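PDB 6TK9: purine nucleoside phosphorylase from Thermus thermophilus, which catalyses the reversible phosphorolysis of purine nucleosides, probably inosine and guanosine, to the free purine base and a pentose 1-phosphate. Local coordinates for residues L34-Y46 with G62-V76. Numbering follows the deposited sequence.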
loop_
_atom_site.group_PDB
_atom_site.type_symbol
_atom_site.label_atom_id
_atom_site.label_comp_id
_atom_site.label_asym_id
_atom_site.label_seq_id
_atom_site.Cartn_x
_atom_site.Cartn_y
_atom_site.Cartn_z
ATOM N N LEU A 34 -13.606 32.827 -19.634
ATOM C CA LEU A 34 -12.336 33.559 -19.904
ATOM C C LEU A 34 -12.211 33.849 -21.424
ATOM O O LEU A 34 -11.613 34.864 -21.785
ATOM C CB LEU A 34 -11.159 32.745 -19.345
ATOM C CG LEU A 34 -9.752 33.330 -19.517
ATOM C CD1 LEU A 34 -9.661 34.780 -19.047
ATOM C CD2 LEU A 34 -8.733 32.488 -18.769
ATOM N N ALA A 35 -12.770 33.026 -22.317
ATOM C CA ALA A 35 -12.598 33.201 -23.779
ATOM C C ALA A 35 -13.303 34.481 -24.250
ATOM O O ALA A 35 -12.884 35.064 -25.255
ATOM C CB ALA A 35 -13.129 32.001 -24.512
ATOM N N ASP A 36 -14.360 34.883 -23.556
ATOM C CA ASP A 36 -15.128 36.108 -23.879
ATOM C C ASP A 36 -14.286 37.357 -23.577
ATOM O O ASP A 36 -14.557 38.409 -24.149
ATOM C CB ASP A 36 -16.459 36.099 -23.123
ATOM C CG ASP A 36 -17.442 35.073 -23.664
ATOM O OD1 ASP A 36 -17.166 34.480 -24.733
ATOM O OD2 ASP A 36 -18.491 34.901 -23.034
ATOM N N GLU A 37 -13.278 37.259 -22.717
ATOM C CA GLU A 37 -12.467 38.435 -22.335
ATOM C C GLU A 37 -11.363 38.631 -23.383
ATOM O O GLU A 37 -10.642 39.643 -23.305
ATOM C CB GLU A 37 -11.983 38.270 -20.896
ATOM C CG GLU A 37 -13.112 37.927 -19.930
ATOM C CD GLU A 37 -12.779 37.910 -18.447
ATOM O OE1 GLU A 37 -11.618 38.224 -18.110
ATOM O OE2 GLU A 37 -13.689 37.581 -17.630
ATOM N N VAL A 38 -11.254 37.747 -24.371
ATOM C CA VAL A 38 -10.177 37.860 -25.402
ATOM C C VAL A 38 -10.576 38.916 -26.443
ATOM O O VAL A 38 -11.727 38.895 -26.883
ATOM C CB VAL A 38 -9.848 36.508 -26.068
ATOM C CG1 VAL A 38 -8.796 36.658 -27.156
ATOM C CG2 VAL A 38 -9.403 35.477 -25.047
ATOM N N GLU A 39 -9.638 39.803 -26.794
ATOM C CA GLU A 39 -9.704 40.705 -27.970
ATOM C C GLU A 39 -9.583 39.827 -29.204
ATOM O O GLU A 39 -8.455 39.495 -29.557
ATOM C CB GLU A 39 -8.598 41.762 -27.951
ATOM C CG GLU A 39 -8.763 42.856 -28.997
ATOM C CD GLU A 39 -7.509 43.685 -29.215
ATOM O OE1 GLU A 39 -6.553 43.563 -28.412
ATOM O OE2 GLU A 39 -7.481 44.433 -30.196
ATOM N N LYS A 40 -10.728 39.455 -29.774
ATOM C CA LYS A 40 -10.853 38.460 -30.863
ATOM C C LYS A 40 -10.223 39.042 -32.133
ATOM O O LYS A 40 -10.485 40.206 -32.428
ATOM C CB LYS A 40 -12.334 38.100 -31.061
ATOM C CG LYS A 40 -12.791 36.758 -30.490
ATOM C CD LYS A 40 -12.801 36.670 -28.981
ATOM C CE LYS A 40 -14.178 36.683 -28.349
ATOM N NZ LYS A 40 -14.259 37.696 -27.262
ATOM N N VAL A 41 -9.414 38.256 -32.848
ATOM C CA VAL A 41 -9.061 38.503 -34.281
ATOM C C VAL A 41 -9.727 37.412 -35.142
ATOM O O VAL A 41 -10.152 37.724 -36.269
ATOM C CB VAL A 41 -7.532 38.604 -34.470
ATOM C CG1 VAL A 41 -6.801 37.381 -33.952
ATOM C CG2 VAL A 41 -7.145 38.871 -35.911
ATOM N N ALA A 42 -9.893 36.193 -34.613
ATOM C CA ALA A 42 -10.665 35.097 -35.251
ATOM C C ALA A 42 -11.438 34.312 -34.192
ATOM O O ALA A 42 -10.971 34.251 -33.039
ATOM C CB ALA A 42 -9.748 34.165 -36.000
ATOM N N GLU A 43 -12.575 33.741 -34.593
ATOM C CA GLU A 43 -13.457 32.882 -33.764
ATOM C C GLU A 43 -14.067 31.822 -34.695
ATOM O O GLU A 43 -15.094 32.123 -35.341
ATOM C CB GLU A 43 -14.508 33.722 -33.027
ATOM C CG GLU A 43 -15.554 32.896 -32.273
ATOM C CD GLU A 43 -16.343 33.619 -31.182
ATOM O OE1 GLU A 43 -16.163 34.839 -31.037
ATOM O OE2 GLU A 43 -17.139 32.955 -30.471
ATOM N N ILE A 44 -13.443 30.640 -34.772
ATOM C CA ILE A 44 -13.843 29.513 -35.665
ATOM C C ILE A 44 -14.408 28.360 -34.838
ATOM O O ILE A 44 -13.680 27.715 -34.088
ATOM C CB ILE A 44 -12.637 29.053 -36.497
ATOM C CG1 ILE A 44 -11.811 30.234 -37.020
ATOM C CG2 ILE A 44 -13.112 28.134 -37.612
ATOM C CD1 ILE A 44 -10.373 29.894 -37.288
ATOM N N PRO A 45 -15.701 28.003 -34.994
ATOM C CA PRO A 45 -16.228 26.787 -34.377
ATOM C C PRO A 45 -15.513 25.536 -34.919
ATOM O O PRO A 45 -15.067 25.538 -36.058
ATOM C CB PRO A 45 -17.721 26.751 -34.728
ATOM C CG PRO A 45 -17.936 27.843 -35.767
ATOM C CD PRO A 45 -16.695 28.706 -35.810
ATOM N N TYR A 46 -15.417 24.494 -34.092
ATOM C CA TYR A 46 -14.606 23.276 -34.359
ATOM C C TYR A 46 -15.127 22.574 -35.622
ATOM O O TYR A 46 -14.279 22.147 -36.459
ATOM C CB TYR A 46 -14.601 22.390 -33.116
ATOM C CG TYR A 46 -13.830 22.921 -31.929
ATOM C CD1 TYR A 46 -12.947 23.985 -32.038
ATOM C CD2 TYR A 46 -13.932 22.297 -30.691
ATOM C CE1 TYR A 46 -12.243 24.450 -30.939
ATOM C CE2 TYR A 46 -13.216 22.733 -29.591
ATOM C CZ TYR A 46 -12.359 23.812 -29.717
ATOM O OH TYR A 46 -11.654 24.243 -28.635
ATOM N N GLY A 62 -17.026 24.721 -28.008
ATOM C CA GLY A 62 -16.325 24.162 -29.179
ATOM C C GLY A 62 -15.990 25.255 -30.184
ATOM O O GLY A 62 -16.473 25.181 -31.322
ATOM N N ARG A 63 -15.196 26.243 -29.766
ATOM C CA ARG A 63 -14.824 27.415 -30.585
ATOM C C ARG A 63 -13.332 27.671 -30.432
ATOM O O ARG A 63 -12.884 27.826 -29.304
ATOM C CB ARG A 63 -15.619 28.642 -30.132
ATOM C CG ARG A 63 -17.128 28.453 -30.177
ATOM C CD ARG A 63 -17.844 29.749 -30.480
ATOM N NE ARG A 63 -18.994 29.553 -31.353
ATOM C CZ ARG A 63 -19.695 30.533 -31.922
ATOM N NH1 ARG A 63 -19.378 31.805 -31.716
ATOM N NH2 ARG A 63 -20.722 30.229 -32.698
ATOM N N LEU A 64 -12.587 27.710 -31.530
ATOM C CA LEU A 64 -11.168 28.134 -31.500
ATOM C C LEU A 64 -11.127 29.666 -31.558
ATOM O O LEU A 64 -11.731 30.238 -32.474
ATOM C CB LEU A 64 -10.403 27.507 -32.668
ATOM C CG LEU A 64 -8.888 27.662 -32.556
ATOM C CD1 LEU A 64 -8.365 26.841 -31.386
ATOM C CD2 LEU A 64 -8.190 27.269 -33.848
ATOM N N VAL A 65 -10.440 30.306 -30.613
ATOM C CA VAL A 65 -10.335 31.789 -30.522
ATOM C C VAL A 65 -8.858 32.175 -30.616
ATOM O O VAL A 65 -8.079 31.726 -29.763
ATOM C CB VAL A 65 -10.965 32.299 -29.217
ATOM C CG1 VAL A 65 -10.638 33.758 -28.976
ATOM C CG2 VAL A 65 -12.467 32.074 -29.184
ATOM N N LEU A 66 -8.498 32.964 -31.630
ATOM C CA LEU A 66 -7.180 33.637 -31.746
ATOM C C LEU A 66 -7.359 35.105 -31.367
ATOM O O LEU A 66 -8.359 35.717 -31.805
ATOM C CB LEU A 66 -6.654 33.489 -33.173
ATOM C CG LEU A 66 -6.194 32.080 -33.546
ATOM C CD1 LEU A 66 -6.956 31.564 -34.749
ATOM C CD2 LEU A 66 -4.702 32.034 -33.813
ATOM N N GLY A 67 -6.439 35.641 -30.566
ATOM C CA GLY A 67 -6.523 37.034 -30.104
ATOM C C GLY A 67 -5.508 37.412 -29.042
ATOM O O GLY A 67 -4.420 36.802 -28.949
ATOM N N ARG A 68 -5.849 38.454 -28.295
ATOM C CA ARG A 68 -4.960 39.099 -27.301
ATOM C C ARG A 68 -5.669 38.978 -25.949
ATOM O O ARG A 68 -6.872 39.262 -25.883
ATOM C CB ARG A 68 -4.671 40.535 -27.751
ATOM C CG ARG A 68 -3.437 41.173 -27.135
ATOM C CD ARG A 68 -2.985 42.384 -27.936
ATOM N NE ARG A 68 -2.281 41.941 -29.134
ATOM C CZ ARG A 68 -1.002 41.539 -29.175
ATOM N NH1 ARG A 68 -0.469 41.129 -30.316
ATOM N NH2 ARG A 68 -0.257 41.526 -28.078
ATOM N N LEU A 69 -4.966 38.459 -24.950
ATOM C CA LEU A 69 -5.451 38.331 -23.556
ATOM C C LEU A 69 -4.251 38.714 -22.686
ATOM O O LEU A 69 -3.150 38.298 -23.057
ATOM C CB LEU A 69 -5.931 36.897 -23.332
ATOM C CG LEU A 69 -6.551 36.589 -21.976
ATOM C CD1 LEU A 69 -7.837 37.372 -21.767
ATOM C CD2 LEU A 69 -6.808 35.094 -21.848
ATOM N N GLU A 70 -4.446 39.584 -21.689
ATOM C CA GLU A 70 -3.395 40.113 -20.775
ATOM C C GLU A 70 -2.192 40.572 -21.618
ATOM O O GLU A 70 -1.042 40.492 -21.136
ATOM C CB GLU A 70 -3.095 39.071 -19.689
ATOM C CG GLU A 70 -2.323 39.605 -18.500
ATOM C CD GLU A 70 -3.071 40.468 -17.495
ATOM O OE1 GLU A 70 -4.310 40.414 -17.483
ATOM O OE2 GLU A 70 -2.395 41.195 -16.706
ATOM N N GLY A 71 -2.460 41.086 -22.823
ATOM C CA GLY A 71 -1.444 41.633 -23.745
ATOM C C GLY A 71 -0.642 40.570 -24.482
ATOM O O GLY A 71 0.260 40.942 -25.219
ATOM N N LYS A 72 -0.948 39.288 -24.310
ATOM C CA LYS A 72 -0.251 38.185 -25.016
ATOM C C LYS A 72 -1.074 37.768 -26.229
ATOM O O LYS A 72 -2.301 37.722 -26.163
ATOM C CB LYS A 72 -0.036 37.007 -24.064
ATOM C CG LYS A 72 0.910 37.297 -22.907
ATOM C CD LYS A 72 2.369 37.458 -23.311
ATOM C CE LYS A 72 3.046 38.584 -22.556
ATOM N NZ LYS A 72 4.359 38.927 -23.150
ATOM N N PRO A 73 -0.420 37.448 -27.368
ATOM C CA PRO A 73 -1.100 36.774 -28.477
ATOM C C PRO A 73 -1.389 35.308 -28.100
ATOM O O PRO A 73 -0.448 34.582 -27.814
ATOM C CB PRO A 73 -0.139 36.907 -29.677
ATOM C CG PRO A 73 1.215 37.317 -29.090
ATOM C CD PRO A 73 0.998 37.727 -27.644
ATOM N N VAL A 74 -2.661 34.893 -28.086
ATOM C CA VAL A 74 -3.067 33.576 -27.507
ATOM C C VAL A 74 -3.987 32.818 -28.468
ATOM O O VAL A 74 -4.756 33.473 -29.201
ATOM C CB VAL A 74 -3.705 33.743 -26.118
ATOM C CG1 VAL A 74 -2.733 34.410 -25.165
ATOM C CG2 VAL A 74 -5.011 34.513 -26.151
ATOM N N LEU A 75 -3.845 31.483 -28.490
ATOM C CA LEU A 75 -4.838 30.507 -29.015
ATOM C C LEU A 75 -5.650 29.996 -27.825
ATOM O O LEU A 75 -5.057 29.374 -26.942
ATOM C CB LEU A 75 -4.109 29.357 -29.716
ATOM C CG LEU A 75 -4.985 28.404 -30.534
ATOM C CD1 LEU A 75 -5.689 29.124 -31.672
ATOM C CD2 LEU A 75 -4.160 27.268 -31.100
ATOM N N VAL A 76 -6.943 30.315 -27.773
ATOM C CA VAL A 76 -7.882 29.822 -26.719
ATOM C C VAL A 76 -8.831 28.799 -27.366
ATOM O O VAL A 76 -9.428 29.105 -28.397
ATOM C CB VAL A 76 -8.609 30.997 -26.037
ATOM C CG1 VAL A 76 -9.593 30.532 -24.971
ATOM C CG2 VAL A 76 -7.610 31.983 -25.448
#
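Tyr46 lays one face of its ring over the backbone of Gly62 and Arg63: Gly62 CA stands 3.7 Å from the ring centroid in a CH-pi contact, and the Gly62 carbonyl carbon and Arg63 N lie above the centre of the same face. With CG anti to its carbonyl carbon, chi1 of -70° sets the ring over this peptide, Leu64 CB meets its edge, and its hydroxyl bonds to Gly79 O. Replacing Tyr46 by alanine is likely to strip the Gly62–Arg63 peptide of its aromatic cover and leave Gly79 O without this hydroxyl partner. From Tyr46 the antiparallel ladder runs back through paired bonds between Ile44 and Leu64 to Leu66 O, which accepts two nearly straight bonds, from Val41 N at 2.9 Å and Ala42 N at 3.2 Å. Beyond this bulge, Val38 fills the tight inner side: CG1 packs 3.9 Å from Val65 CG1, while CG2 meets Val76 CG2 and Leu69 CD1, the Val38 and Leu69 side chains crossing at about a right angle. Leu34 CD1 and Ala35 CB extend this apolar layer towards helix 257-270 and strand 23-27.

The exposed margins are polar and sparser. On the face opposite Val65, Glu39 runs alongside Arg68, yet Glu39 OE1 stays 4.6 Å from Arg68 NE and rests 3.6 Å from Arg68 CB. On Val65's face, Glu43 and Arg63 form a salt bridge, Arg63 NH1 reaching Glu43 OE2 at 2.8 Å from above the carboxylate plane, with the two planes 86° apart. Overall, the arrangement is an antiparallel strand pair interrupted by a classic beta bulge, at the margin of the mixed central sheet of the phosphorylase superfamily fold.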